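Local coordinates for Lmo0794 protein (Listeria monocytogenes, PDB 3EW7), which is of unknown function but has the Rossmann fold of NAD(P)-binding proteins and may be an oxidoreductase, at residues Ser57-Gln62 and Ile87-Gly92; Thr81-Leu86 and Pro96-Val101; Glu139-Lys142 and Glu147-Trp150. The protein carries 3 engineered substitutions. One frame throughout, in Å; residues are numbered along the deposited sequence.

From the N terminus, contact 1 opens at helix 56-59. The chain then runs through strand 64-67 and into helix 79-90. Contact 2 opens within that helix, at residues 81-86, before contact 1 closes at 87-92, and itself closes at strand 97-101, so the two cross. Helix 79-90 serves both: its end meets the helix before strand 64-67, while its middle packs on strand 97-101. Contact 3 follows in series, a short loop folding the end of helix 131-142 against the entry to strand 150-154. It is joined to contact 2 by the D84-H140 hydrogen bond and a backbone hydrogen bond between L98 and S149, and to contact 1 by the packing of I87 and L90 against F148.

Contact 1: Ser57-Gln62 and Ile87-Gly92; sequences SDLSDQ and ISVLNG
V89 and L90, the last two residues of helix 79-90, receive the side chain of L59 from the neighbouring short helix 56-59. The contact is small and wholly apolar. V89 comes first along the chain: its CB bond points at the other segment, and CG1 stands roughly anti to the backbone N (chi1 159°), which brings this methyl to 4.3 Å from L59 CD2. L90, one residue on, contributes more closely. Its CB does not aim at helix 56-59, but the isobutyl group swings over so that both methyls reach the same atom, L90 CD2 lying 3.7 Å and L90 CD1 4.1 Å from L59 CD2. The two leucine side chains cross at about a right angle. One methyl of L59 thus serves the whole interface, with V89 CG1 and L90 CD2 approaching it from directions nearly perpendicular to each other. At N91 the backbone leaves helical geometry, and the helix ends just past the residues that pack.

L59 is also the first residue of a type I turn, in which Q62 N donates to L59 O over 3.0 Å; the turn ends helix 56-59 and sends the chain toward strand 64-67. D58 OD1 accepts a hydrogen bond from T55 N, just before the weakly bonded helix. L56, three residues before L59, also touches V89 and L90, and L54 packs on L59. In the fold, the contact joins the helix leading into strand 64-67 to the end of the helix that follows it, while F148, ahead of strand 150-154, packs on L90 from the region of contact 3.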
ATOM      1  N   SER A  57      13.725   8.141   6.820  1.00 61.13           N
ATOM      2  CA  SER A  57      14.944   7.387   6.540  1.00 61.03           C
ATOM      3  C   SER A  57      14.695   6.030   5.881  1.00 60.24           C
ATOM      4  O   SER A  57      15.168   5.783   4.774  1.00 60.28           O
ATOM      5  CB  SER A  57      15.748   7.188   7.825  1.00 61.68           C
ATOM      6  OG  SER A  57      16.903   6.411   7.577  1.00 61.14           O
ATOM      7  N   ASP A  58      13.955   5.149   6.546  1.00 60.77           N
ATOM      8  CA  ASP A  58      13.702   3.831   5.968  1.00 62.14           C
ATOM      9  C   ASP A  58      12.668   3.792   4.841  1.00 60.68           C
ATOM     10  O   ASP A  58      12.447   2.746   4.233  1.00 61.26           O
ATOM     11  CB  ASP A  58      13.340   2.807   7.059  1.00 65.28           C
ATOM     12  CG  ASP A  58      12.579   3.417   8.218  1.00 68.49           C
ATOM     13  OD1 ASP A  58      11.694   4.257   7.971  1.00 72.49           O
ATOM     14  OD2 ASP A  58      12.859   3.043   9.383  1.00 67.95           O
ATOM     15  N   LEU A  59      12.052   4.930   4.549  1.00 58.90           N
ATOM     16  CA  LEU A  59      11.074   4.996   3.471  1.00 57.74           C
ATOM     17  C   LEU A  59      11.747   5.438   2.173  1.00 59.03           C
ATOM     18  O   LEU A  59      11.445   4.924   1.095  1.00 59.62           O
ATOM     19  CB  LEU A  59       9.966   5.982   3.824  1.00 55.66           C
ATOM     20  CG  LEU A  59       8.550   5.424   3.952  1.00 54.11           C
ATOM     21  CD1 LEU A  59       8.560   4.206   4.864  1.00 53.61           C
ATOM     22  CD2 LEU A  59       7.628   6.507   4.492  1.00 51.08           C
ATOM     23  N   SER A  60      12.667   6.392   2.280  1.00 60.03           N
ATOM     24  CA  SER A  60      13.368   6.909   1.114  1.00 60.84           C
ATOM     25  C   SER A  60      14.342   5.897   0.507  1.00 61.49           C
ATOM     26  O   SER A  60      15.067   6.204  -0.435  1.00 62.02           O
ATOM     27  CB  SER A  60      14.087   8.209   1.480  1.00 60.85           C
ATOM     28  OG  SER A  60      14.800   8.072   2.694  1.00 60.98           O
ATOM     29  N   ASP A  61      14.362   4.689   1.058  1.00 62.44           N
ATOM     30  CA  ASP A  61      15.211   3.630   0.527  1.00 63.46           C
ATOM     31  C   ASP A  61      14.500   3.095  -0.704  1.00 62.24           C
ATOM     32  O   ASP A  61      15.108   2.479  -1.579  1.00 62.58           O
ATOM     33  CB  ASP A  61      15.325   2.495   1.543  1.00 68.22           C
ATOM     34  CG  ASP A  61      16.646   2.481   2.260  1.00 73.04           C
ATOM     35  OD1 ASP A  61      17.220   3.576   2.472  1.00 75.93           O
ATOM     36  OD2 ASP A  61      17.096   1.372   2.625  1.00 76.26           O
ATOM     37  N   GLN A  62      13.197   3.358  -0.760  1.00 60.37           N
ATOM     38  CA  GLN A  62      12.325   2.874  -1.825  1.00 57.13           C
ATOM     39  C   GLN A  62      11.893   3.905  -2.850  1.00 55.84           C
ATOM     40  O   GLN A  62      11.787   5.091  -2.550  1.00 58.46           O
ATOM     41  CB  GLN A  62      11.071   2.282  -1.190  1.00 56.44           C
ATOM     42  CG  GLN A  62      11.354   1.444   0.031  1.00 53.87           C
ATOM     43  CD  GLN A  62      12.092   0.166  -0.305  1.00 53.35           C
ATOM     44  OE1 GLN A  62      12.524  -0.557   0.586  1.00 53.78           O
ATOM     45  NE2 GLN A  62      12.233  -0.124  -1.593  1.00 50.94           N
ATOM     46  N   ILE A  87       1.841  10.675   6.048  1.00 48.60           N
ATOM     47  CA  ILE A  87       1.676  11.968   5.409  1.00 48.04           C
ATOM     48  C   ILE A  87       2.621  13.003   6.010  1.00 49.93           C
ATOM     49  O   ILE A  87       3.286  13.728   5.273  1.00 51.86           O
ATOM     50  CB  ILE A  87       0.212  12.459   5.520  1.00 47.71           C
ATOM     51  CG1 ILE A  87      -0.639  11.753   4.462  1.00 44.34           C
ATOM     52  CG2 ILE A  87       0.138  13.991   5.368  1.00 46.15           C
ATOM     53  CD1 ILE A  87      -2.135  11.887   4.681  0.50 44.25           C
ATOM     54  N   SER A  88       2.706  13.074   7.333  1.00 50.09           N
ATOM     55  CA  SER A  88       3.598  14.063   7.942  1.00 52.42           C
ATOM     56  C   SER A  88       5.069  13.703   7.697  1.00 52.54           C
ATOM     57  O   SER A  88       5.911  14.575   7.455  1.00 53.31           O
ATOM     58  CB  SER A  88       3.334  14.193   9.451  1.00 53.07           C
ATOM     59  OG  SER A  88       3.840  13.079  10.170  1.00 56.09           O
ATOM     60  N   VAL A  89       5.371  12.416   7.756  1.00 51.10           N
ATOM     61  CA  VAL A  89       6.724  11.950   7.547  1.00 49.81           C
ATOM     62  C   VAL A  89       7.156  12.176   6.101  1.00 51.16           C
ATOM     63  O   VAL A  89       8.318  12.478   5.825  1.00 51.04           O
ATOM     64  CB  VAL A  89       6.830  10.452   7.900  1.00 49.20           C
ATOM     65  CG1 VAL A  89       8.042   9.826   7.237  1.00 48.04           C
ATOM     66  CG2 VAL A  89       6.922  10.295   9.402  1.00 46.68           C
ATOM     67  N   LEU A  90       6.209  12.043   5.181  1.00 51.90           N
ATOM     68  CA  LEU A  90       6.497  12.204   3.758  1.00 52.42           C
ATOM     69  C   LEU A  90       6.405  13.635   3.233  1.00 53.20           C
ATOM     70  O   LEU A  90       6.824  13.911   2.110  1.00 52.62           O
ATOM     71  CB  LEU A  90       5.542  11.329   2.940  1.00 51.53           C
ATOM     72  CG  LEU A  90       6.051  10.101   2.186  1.00 51.35           C
ATOM     73  CD1 LEU A  90       7.551   9.977   2.334  1.00 51.77           C
ATOM     74  CD2 LEU A  90       5.352   8.862   2.715  1.00 51.68           C
ATOM     75  N   ASN A  91       5.861  14.540   4.041  1.00 53.96           N
ATOM     76  CA  ASN A  91       5.681  15.923   3.620  1.00 56.48           C
ATOM     77  C   ASN A  91       6.905  16.628   3.030  1.00 57.41           C
ATOM     78  O   ASN A  91       8.031  16.387   3.464  1.00 58.19           O
ATOM     79  CB  ASN A  91       5.155  16.752   4.776  1.00 58.66           C
ATOM     80  CG  ASN A  91       4.706  18.122   4.332  1.00 61.31           C
ATOM     81  OD1 ASN A  91       3.680  18.256   3.660  1.00 64.74           O
ATOM     82  ND2 ASN A  91       5.481  19.147   4.681  1.00 59.67           N
ATOM     83  N   GLY A  92       6.664  17.517   2.058  1.00 57.39           N
ATOM     84  CA  GLY A  92       7.728  18.266   1.399  1.00 56.57           C
ATOM     85  C   GLY A  92       8.674  17.331   0.670  1.00 57.08           C
ATOM     86  O   GLY A  92       9.894  17.514   0.671  1.00 57.06           O
TER

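Contact 2: Thr81-Leu86 and Pro96-Val101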
ATOM      1  N   THR A  81      -5.450   7.018  10.977  1.00 55.81           N
ATOM      2  CA  THR A  81      -4.365   7.450  11.838  1.00 55.39           C
ATOM      3  C   THR A  81      -2.955   7.120  11.333  1.00 54.24           C
ATOM      4  O   THR A  81      -2.064   7.974  11.380  1.00 54.49           O
ATOM      5  CB  THR A  81      -4.593   6.905  13.270  1.00 55.01           C
ATOM      6  OG1 THR A  81      -5.202   7.929  14.067  1.00 51.48           O
ATOM      7  CG2 THR A  81      -3.307   6.491  13.910  1.00 54.62           C
ATOM      8  N   SER A  82      -2.756   5.894  10.854  1.00 51.66           N
ATOM      9  CA  SER A  82      -1.452   5.478  10.341  1.00 49.11           C
ATOM     10  C   SER A  82      -1.088   6.229   9.065  1.00 48.48           C
ATOM     11  O   SER A  82       0.076   6.542   8.828  1.00 48.41           O
ATOM     12  CB  SER A  82      -1.442   3.972  10.067  1.00 48.23           C
ATOM     13  OG  SER A  82      -2.539   3.596   9.257  1.00 44.52           O
ATOM     14  N   LEU A  83      -2.082   6.510   8.234  1.00 46.88           N
ATOM     15  CA  LEU A  83      -1.805   7.234   7.011  1.00 46.58           C
ATOM     16  C   LEU A  83      -1.370   8.642   7.387  1.00 46.47           C
ATOM     17  O   LEU A  83      -0.444   9.198   6.792  1.00 45.28           O
ATOM     18  CB  LEU A  83      -3.041   7.282   6.106  1.00 45.61           C
ATOM     19  CG  LEU A  83      -2.882   8.079   4.800  1.00 44.63           C
ATOM     20  CD1 LEU A  83      -1.635   7.612   4.048  1.00 42.23           C
ATOM     21  CD2 LEU A  83      -4.128   7.912   3.938  1.00 42.30           C
ATOM     22  N   ASP A  84      -2.034   9.220   8.384  1.00 46.44           N
ATOM     23  CA  ASP A  84      -1.683  10.560   8.818  1.00 46.36           C
ATOM     24  C   ASP A  84      -0.201  10.589   9.160  1.00 46.79           C
ATOM     25  O   ASP A  84       0.500  11.535   8.792  1.00 48.27           O
ATOM     26  CB  ASP A  84      -2.521  10.987  10.024  1.00 45.33           C
ATOM     27  CG  ASP A  84      -3.928  11.439   9.634  1.00 46.65           C
ATOM     28  OD1 ASP A  84      -4.224  11.580   8.427  1.00 47.31           O
ATOM     29  OD2 ASP A  84      -4.750  11.667  10.548  1.00 47.82           O
ATOM     30  N   HIS A  85       0.283   9.550   9.841  1.00 44.56           N
ATOM     31  CA  HIS A  85       1.692   9.477  10.200  1.00 43.45           C
ATOM     32  C   HIS A  85       2.580   9.531   8.958  1.00 44.49           C
ATOM     33  O   HIS A  85       3.542  10.295   8.907  1.00 44.53           O
ATOM     34  CB  HIS A  85       1.991   8.195  10.973  1.00 41.59           C
ATOM     35  CG  HIS A  85       3.455   7.945  11.176  1.00 42.36           C
ATOM     36  ND1 HIS A  85       4.248   8.750  11.968  1.00 44.65           N
ATOM     37  CD2 HIS A  85       4.278   6.999  10.664  1.00 42.92           C
ATOM     38  CE1 HIS A  85       5.495   8.312  11.930  1.00 44.76           C
ATOM     39  NE2 HIS A  85       5.541   7.251  11.145  1.00 42.79           N
ATOM     40  N   LEU A  86       2.257   8.717   7.958  1.00 45.56           N
ATOM     41  CA  LEU A  86       3.038   8.682   6.730  1.00 46.70           C
ATOM     42  C   LEU A  86       3.001  10.024   6.016  1.00 48.12           C
ATOM     43  O   LEU A  86       4.006  10.462   5.455  1.00 48.95           O
ATOM     44  CB  LEU A  86       2.522   7.578   5.799  1.00 46.03           C
ATOM     45  CG  LEU A  86       2.723   6.143   6.303  1.00 46.62           C
ATOM     46  CD1 LEU A  86       2.178   5.147   5.295  1.00 44.12           C
ATOM     47  CD2 LEU A  86       4.206   5.889   6.531  1.00 46.64           C
ATOM     48  N   PRO A  96       9.652   8.858  -2.175  1.00 56.34           N
ATOM     49  CA  PRO A  96       9.139   7.549  -2.578  1.00 54.21           C
ATOM     50  C   PRO A  96       7.744   7.987  -2.982  1.00 50.94           C
ATOM     51  O   PRO A  96       7.259   9.025  -2.521  1.00 51.49           O
ATOM     52  CB  PRO A  96       9.078   6.743  -1.272  1.00 53.90           C
ATOM     53  CG  PRO A  96      10.149   7.203  -0.547  1.00 56.13           C
ATOM     54  CD  PRO A  96       9.955   8.721  -0.727  1.00 55.09           C
ATOM     55  N   ARG A  97       7.091   7.222  -3.823  1.00 48.37           N
ATOM     56  CA  ARG A  97       5.728   7.553  -4.197  1.00 46.49           C
ATOM     57  C   ARG A  97       4.907   6.777  -3.174  1.00 44.65           C
ATOM     58  O   ARG A  97       5.236   5.627  -2.883  1.00 43.73           O
ATOM     59  CB  ARG A  97       5.451   7.037  -5.609  1.00 46.54           C
ATOM     60  CG  ARG A  97       4.173   7.526  -6.201  1.00 45.32           C
ATOM     61  CD  ARG A  97       4.076   7.076  -7.624  1.00 42.89           C
ATOM     62  NE  ARG A  97       2.688   7.094  -8.043  1.00 40.48           N
ATOM     63  CZ  ARG A  97       2.232   6.357  -9.039  1.00 41.72           C
ATOM     64  NH1 ARG A  97       3.070   5.562  -9.697  1.00 38.94           N
ATOM     65  NH2 ARG A  97       0.942   6.394  -9.354  1.00 43.92           N
ATOM     66  N   LEU A  98       3.871   7.390  -2.602  1.00 43.26           N
ATOM     67  CA  LEU A  98       3.087   6.632  -1.642  1.00 43.00           C
ATOM     68  C   LEU A  98       1.829   6.156  -2.343  1.00 43.25           C
ATOM     69  O   LEU A  98       0.986   6.965  -2.716  1.00 45.19           O
ATOM     70  CB  LEU A  98       2.703   7.474  -0.427  1.00 41.20           C
ATOM     71  CG  LEU A  98       1.930   6.677   0.630  1.00 39.36           C
ATOM     72  CD1 LEU A  98       2.820   5.595   1.233  1.00 35.38           C
ATOM     73  CD2 LEU A  98       1.425   7.608   1.702  1.00 38.97           C
ATOM     74  N   LEU A  99       1.725   4.847  -2.537  1.00 43.72           N
ATOM     75  CA  LEU A  99       0.570   4.247  -3.191  1.00 44.76           C
ATOM     76  C   LEU A  99      -0.322   3.642  -2.097  1.00 45.23           C
ATOM     77  O   LEU A  99       0.062   2.680  -1.429  1.00 43.93           O
ATOM     78  CB  LEU A  99       1.039   3.150  -4.154  1.00 47.03           C
ATOM     79  CG  LEU A  99       0.147   2.610  -5.279  1.00 50.13           C
ATOM     80  CD1 LEU A  99      -1.326   2.745  -4.933  1.00 52.75           C
ATOM     81  CD2 LEU A  99       0.436   3.386  -6.543  1.00 52.01           C
ATOM     82  N   VAL A 100      -1.509   4.207  -1.915  1.00 45.98           N
ATOM     83  CA  VAL A 100      -2.430   3.716  -0.894  1.00 48.87           C
ATOM     84  C   VAL A 100      -3.480   2.797  -1.513  1.00 50.52           C
ATOM     85  O   VAL A 100      -4.196   3.186  -2.428  1.00 51.79           O
ATOM     86  CB  VAL A 100      -3.130   4.893  -0.185  1.00 48.77           C
ATOM     87  CG1 VAL A 100      -3.696   4.442   1.139  1.00 46.78           C
ATOM     88  CG2 VAL A 100      -2.143   6.026   0.021  1.00 48.70           C
ATOM     89  N   VAL A 101      -3.581   1.579  -0.993  1.00 53.02           N
ATOM     90  CA  VAL A 101      -4.518   0.587  -1.516  1.00 54.62           C
ATOM     91  C   VAL A 101      -5.813   0.420  -0.717  1.00 57.84           C
ATOM     92  O   VAL A 101      -5.767   0.065   0.460  1.00 58.87           O
ATOM     93  CB  VAL A 101      -3.827  -0.781  -1.590  1.00 53.10           C
ATOM     94  CG1 VAL A 101      -4.760  -1.801  -2.198  1.00 53.12           C
ATOM     95  CG2 VAL A 101      -2.537  -0.669  -2.389  1.00 51.26           C
TER
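The second half of a beta-alpha-beta unit of the Rossmann fold is packed here: L83 and L86 of helix 79-90 lie on L98 and V100 of strand 97-101, the strand that the helix feeds. Helix and strand segments run antiparallel at 171°, their axes 11.5 Å apart, as expected when a crossover helix returns over its parallel sheet. L98 fills the centre. With CG anti to the backbone N (chi1 -177°), its isobutyl group extends toward the helix and forks between two leucines one turn apart: L98 CD2 meets L83 CD1 at 3.9 Å, and L98 CD1 meets L86 CD1 at 4.1 Å. L83 passes L98 at a slant, whereas L86 stands across it at about a right angle. The same L83 CD1 reaches on to V100 CG2 at 4.4 Å, bridging two alternate residues on one face of the strand.

The strand is held on both flanks by its sheet neighbours, L98 pairing through its backbone with S149 and T151, and L99 with V65. R97 points to the opposite face of the sheet, where it forms a salt bridge with E197 of helix 187-199. On the flank of helix 79-90 that faces helix 131-142, D84 hydrogen-bonds H140. Between helix and strand there is no polar bond at all: only methyl groups meet, all from buried residues, so cohesion comes from burial and shape, and directional bonds lie within the sheet, within the helix and at the helix flank.

Contact 3: Glu139-Lys142 and Glu147-Trp150. Engineered in segment 139-142: K142 (natural residue Arg).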
ATOM      1  N   GLU A 139      -9.796  12.881   2.448  1.00 57.48           N
ATOM      2  CA  GLU A 139      -9.976  14.272   2.838  1.00 59.31           C
ATOM      3  C   GLU A 139      -8.647  14.784   3.344  1.00 59.35           C
ATOM      4  O   GLU A 139      -8.277  15.931   3.082  1.00 60.33           O
ATOM      5  CB  GLU A 139     -11.012  14.400   3.952  1.00 62.42           C
ATOM      6  CG  GLU A 139     -12.456  14.503   3.485  1.00 70.18           C
ATOM      7  CD  GLU A 139     -13.454  13.972   4.526  1.00 75.52           C
ATOM      8  OE1 GLU A 139     -13.205  14.163   5.745  1.00 78.37           O
ATOM      9  OE2 GLU A 139     -14.484  13.373   4.125  1.00 76.51           O
ATOM     10  N   HIS A 140      -7.938  13.925   4.077  1.00 58.40           N
ATOM     11  CA  HIS A 140      -6.636  14.274   4.640  1.00 56.55           C
ATOM     12  C   HIS A 140      -5.586  14.347   3.555  1.00 55.59           C
ATOM     13  O   HIS A 140      -4.677  15.175   3.616  1.00 54.93           O
ATOM     14  CB  HIS A 140      -6.201  13.261   5.702  1.00 56.92           C
ATOM     15  CG  HIS A 140      -6.941  13.387   6.997  1.00 58.89           C
ATOM     16  ND1 HIS A 140      -6.451  12.885   8.184  1.00 59.08           N
ATOM     17  CD2 HIS A 140      -8.131  13.960   7.293  1.00 59.06           C
ATOM     18  CE1 HIS A 140      -7.306  13.149   9.156  1.00 58.85           C
ATOM     19  NE2 HIS A 140      -8.334  13.801   8.641  1.00 58.32           N
ATOM     20  N   LEU A 141      -5.699  13.474   2.565  1.00 54.07           N
ATOM     21  CA  LEU A 141      -4.752  13.492   1.472  1.00 53.27           C
ATOM     22  C   LEU A 141      -4.922  14.786   0.694  1.00 53.73           C
ATOM     23  O   LEU A 141      -3.946  15.432   0.339  1.00 52.70           O
ATOM     24  CB  LEU A 141      -4.964  12.285   0.570  1.00 50.75           C
ATOM     25  CG  LEU A 141      -4.334  11.014   1.142  1.00 50.15           C
ATOM     26  CD1 LEU A 141      -4.729   9.813   0.294  1.00 50.48           C
ATOM     27  CD2 LEU A 141      -2.822  11.172   1.185  1.00 46.95           C
ATOM     28  N   LYS A 142      -6.166  15.179   0.446  1.00 55.22           N
ATOM     29  CA  LYS A 142      -6.417  16.412  -0.289  1.00 57.48           C
ATOM     30  C   LYS A 142      -5.904  17.650   0.442  1.00 57.03           C
ATOM     31  O   LYS A 142      -5.672  18.692  -0.178  1.00 57.34           O
ATOM     32  CB  LYS A 142      -7.911  16.565  -0.588  1.00 60.26           C
ATOM     33  CG  LYS A 142      -8.289  16.083  -1.983  1.00 65.11           C
ATOM     34  CD  LYS A 142      -9.335  14.973  -1.954  1.00 67.39           C
ATOM     35  CE  LYS A 142      -9.007  13.900  -2.991  1.00 69.09           C
ATOM     36  NZ  LYS A 142     -10.142  12.967  -3.255  1.00 68.39           N
ATOM     37  N   GLU A 147       1.709  18.569  -1.539  1.00 50.44           N
ATOM     38  CA  GLU A 147       2.872  18.518  -0.657  1.00 50.45           C
ATOM     39  C   GLU A 147       3.777  17.284  -0.761  1.00 49.20           C
ATOM     40  O   GLU A 147       4.878  17.272  -0.210  1.00 48.56           O
ATOM     41  CB  GLU A 147       2.421  18.757   0.785  1.00 52.82           C
ATOM     42  CG  GLU A 147       1.983  20.208   1.014  1.00 54.77           C
ATOM     43  CD  GLU A 147       1.184  20.413   2.293  1.00 56.01           C
ATOM     44  OE1 GLU A 147       1.704  20.097   3.382  1.00 56.54           O
ATOM     45  OE2 GLU A 147       0.034  20.898   2.211  1.00 55.69           O
ATOM     46  N   PHE A 148       3.318  16.246  -1.451  1.00 47.66           N
ATOM     47  CA  PHE A 148       4.148  15.063  -1.657  1.00 46.89           C
ATOM     48  C   PHE A 148       3.575  14.168  -2.730  1.00 46.40           C
ATOM     49  O   PHE A 148       2.500  14.431  -3.268  1.00 46.07           O
ATOM     50  CB  PHE A 148       4.372  14.269  -0.362  1.00 46.26           C
ATOM     51  CG  PHE A 148       3.193  13.465   0.084  1.00 46.74           C
ATOM     52  CD1 PHE A 148       3.295  12.083   0.203  1.00 47.89           C
ATOM     53  CD2 PHE A 148       2.003  14.082   0.442  1.00 47.23           C
ATOM     54  CE1 PHE A 148       2.228  11.325   0.682  1.00 47.25           C
ATOM     55  CE2 PHE A 148       0.933  13.339   0.919  1.00 46.88           C
ATOM     56  CZ  PHE A 148       1.047  11.954   1.041  1.00 47.13           C
ATOM     57  N   SER A 149       4.305  13.113  -3.056  1.00 46.16           N
ATOM     58  CA  SER A 149       3.872  12.203  -4.098  1.00 46.32           C
ATOM     59  C   SER A 149       3.025  11.036  -3.583  1.00 46.00           C
ATOM     60  O   SER A 149       3.523  10.160  -2.870  1.00 44.83           O
ATOM     61  CB  SER A 149       5.093  11.678  -4.840  1.00 45.61           C
ATOM     62  OG  SER A 149       4.690  10.990  -6.003  1.00 48.83           O
ATOM     63  N   TRP A 150       1.750  11.014  -3.964  1.00 45.66           N
ATOM     64  CA  TRP A 150       0.853   9.951  -3.520  1.00 45.35           C
ATOM     65  C   TRP A 150      -0.178   9.538  -4.568  1.00 45.31           C
ATOM     66  O   TRP A 150      -0.426  10.255  -5.541  1.00 45.10           O
ATOM     67  CB  TRP A 150       0.095  10.400  -2.277  1.00 44.36           C
ATOM     68  CG  TRP A 150      -0.807  11.554  -2.562  1.00 43.29           C
ATOM     69  CD1 TRP A 150      -0.462  12.867  -2.626  1.00 43.42           C
ATOM     70  CD2 TRP A 150      -2.199  11.489  -2.889  1.00 44.19           C
ATOM     71  NE1 TRP A 150      -1.551  13.630  -2.974  1.00 43.72           N
ATOM     72  CE2 TRP A 150      -2.632  12.806  -3.146  1.00 43.51           C
ATOM     73  CE3 TRP A 150      -3.125  10.441  -2.995  1.00 44.75           C
ATOM     74  CZ2 TRP A 150      -3.950  13.106  -3.500  1.00 42.08           C
ATOM     75  CZ3 TRP A 150      -4.436  10.741  -3.348  1.00 43.25           C
ATOM     76  CH2 TRP A 150      -4.833  12.066  -3.596  1.00 42.00           C
TER
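L141, near the end of helix 131-142, lies across one face of the W150 indole and touches the edge of the F148 ring. Its CB sits 4.1 Å above the centroid of the six-membered ring, only 7° off the ring normal, a CH-pi contact. CD1 hangs just outside the CE3-CZ3 edge, above the ring plane, with L141 CD1 3.7 Å from W150 CE3, while L141 CD2 stands 4.1 Å above W150 CD2. That second methyl also meets F148 CZ, at 3.9 Å and close to the plane of the phenyl ring.

Both aromatic side chains have CG between the backbone N and the carbonyl carbon (chi1 75° for F148, 65° for W150), a shared orientation that goes with the two rings folding toward each other and toward L141. F148 lies on the same side of the indole plane as L141, and W150 CD1 is under the rim of the phenyl face. On the pyrrole edge NE1 donates to Q145 O in the intervening loop. Farther out, I87 of helix 79-90 packs on both L141 and F148, and L98 of strand 97-101 also touches F148.

Dispersion and CH-pi attraction therefore carry the interface. The one polar group of the W150 side chain, the indole N-H, is satisfied by the loop carbonyl, which probably helps to keep the ring face turned to L141 where the loop after helix 131-142 turns into strand 150-154.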